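PDB 2GP4: 6-phosphogluconate dehydratase from Shewanella oneidensis, which catalyses the dehydration of 6-phosphogluconate, the first dedicated step of the Entner-Doudoroff pathway, and is captured here without its iron-sulfur cluster. Local coordinates for residues L252-E255 with L259-P262. Sequence-based numbering, arbitrary orientation.
Sequences LMLE and LQLP
Leu-259 brings the chain back against the short helix it has just left: its N donates to Leu-254 O at 2.8 Å, a nearly straight bond (161° at the hydrogen) whose span, from residue i+5 back to residue i, is that of the 6→1 bond found in a Schellman motif at the C-terminal end of a helix. Beside this bond Leu-259 CB lies 3.8 Å from Leu-254 CD1, and Leu-259 CD2 touches the same methyl.

Gln-260 makes the second hydrogen bond between the two segments, side chain to side chain. Its CG sits between the backbone N and the carbonyl carbon (chi1 51°), and the chain runs on extended, crossing Leu-254 at about a right angle with OE1 3.6 Å from Leu-254 CB. From there Gln-260 NE2 donates to Glu-255 OE2 at 3.3 Å, a long bond; OE2 lies in the plane of the Gln-260 amide, while the amide nitrogen meets OE2 on the anti side, tilted out of the carboxylate plane, and the two planes stand 87° apart.

The carboxylate gets there through a bend at chi2 of Glu-255. Past Leu-261, whose CB points away from the helix and whose side chain touches Leu-194, Glu-255 OE1 comes within 3.5 Å of Pro-262 CA and accepts a hydrogen bond from Gly-263 N, so this buried acid ties both Gln-260 and the following loop to helix 252-256.

The turn belongs to the largely alpha-helical N-terminal domain, where it starts the loop from helix 252-256 to helix 272-287. Strand 193-195 flanks it, Phe-195 touching Leu-254, Leu-259 and Gln-260 and hydrogen-bonding through its backbone to that of Leu-259, while Met-373 and Ile-377 of helix 372-383 pack on Glu-255.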
loop_
_atom_site.group_PDB
_atom_site.type_symbol
_atom_site.label_atom_id
_atom_site.label_comp_id
_atom_site.label_asym_id
_atom_site.label_seq_id
_atom_site.Cartn_x
_atom_site.Cartn_y
_atom_site.Cartn_z
ATOM N N LEU A 252 -1.237 6.959 -5.902
ATOM C CA LEU A 252 -2.364 7.603 -5.222
ATOM C C LEU A 252 -1.991 7.980 -3.785
ATOM O O LEU A 252 -2.485 8.975 -3.252
ATOM C CB LEU A 252 -3.602 6.700 -5.225
ATOM C CG LEU A 252 -3.997 5.994 -6.528
ATOM C CD1 LEU A 252 -5.172 5.054 -6.298
ATOM C CD2 LEU A 252 -4.324 6.990 -7.630
HETATM N N MSE A 253 -1.118 7.181 -3.172
HETATM C CA MSE A 253 -0.606 7.458 -1.833
HETATM C C MSE A 253 0.232 8.737 -1.822
HETATM O O MSE A 253 0.093 9.562 -0.925
HETATM C CB MSE A 253 0.210 6.268 -1.301
HETATM C CG MSE A 253 0.578 6.360 0.188
HETATM SE SE MSE A 253 2.193 5.362 0.737
HETATM C CE MSE A 253 3.500 6.096 -0.530
ATOM N N LEU A 254 1.091 8.905 -2.824
ATOM C CA LEU A 254 1.931 10.105 -2.935
ATOM C C LEU A 254 1.107 11.379 -3.132
ATOM O O LEU A 254 1.555 12.476 -2.786
ATOM C CB LEU A 254 2.955 9.971 -4.073
ATOM C CG LEU A 254 4.115 8.972 -3.986
ATOM C CD1 LEU A 254 4.928 9.135 -2.698
ATOM C CD2 LEU A 254 3.606 7.550 -4.129
ATOM N N GLU A 255 -0.092 11.217 -3.691
ATOM C CA GLU A 255 -1.009 12.322 -3.937
ATOM C C GLU A 255 -1.618 12.866 -2.641
ATOM O O GLU A 255 -1.556 14.069 -2.392
ATOM C CB GLU A 255 -2.111 11.884 -4.907
ATOM C CG GLU A 255 -3.007 13.006 -5.408
ATOM C CD GLU A 255 -2.459 13.722 -6.631
ATOM O OE1 GLU A 255 -2.871 14.876 -6.860
ATOM O OE2 GLU A 255 -1.633 13.144 -7.368
ATOM N N LEU A 259 3.223 14.456 -1.671
ATOM C CA LEU A 259 4.615 14.159 -1.989
ATOM C C LEU A 259 4.951 14.369 -3.466
ATOM O O LEU A 259 6.100 14.224 -3.876
ATOM C CB LEU A 259 4.970 12.737 -1.529
ATOM C CG LEU A 259 5.893 12.511 -0.317
ATOM C CD1 LEU A 259 6.147 13.750 0.532
ATOM C CD2 LEU A 259 5.363 11.365 0.538
ATOM N N GLN A 260 3.936 14.708 -4.253
ATOM C CA GLN A 260 4.110 15.083 -5.654
ATOM C C GLN A 260 3.125 16.195 -6.000
ATOM O O GLN A 260 2.166 16.414 -5.269
ATOM C CB GLN A 260 3.910 13.877 -6.575
ATOM C CG GLN A 260 2.617 13.100 -6.335
ATOM C CD GLN A 260 2.478 11.876 -7.225
ATOM O OE1 GLN A 260 3.434 11.130 -7.445
ATOM N NE2 GLN A 260 1.273 11.660 -7.733
ATOM N N LEU A 261 3.370 16.893 -7.107
ATOM C CA LEU A 261 2.468 17.949 -7.577
ATOM C C LEU A 261 1.029 17.455 -7.759
ATOM O O LEU A 261 0.815 16.357 -8.264
ATOM C CB LEU A 261 2.991 18.567 -8.877
ATOM C CG LEU A 261 3.817 19.863 -8.852
ATOM C CD1 LEU A 261 4.570 20.098 -7.549
ATOM C CD2 LEU A 261 4.768 19.898 -10.040
ATOM N N PRO A 262 0.043 18.261 -7.320
ATOM C CA PRO A 262 -1.378 17.928 -7.470
ATOM C C PRO A 262 -1.752 17.534 -8.901
ATOM O O PRO A 262 -1.439 18.259 -9.852
ATOM C CB PRO A 262 -2.083 19.225 -7.076
ATOM C CG PRO A 262 -1.145 19.898 -6.162
ATOM C CD PRO A 262 0.229 19.552 -6.629
#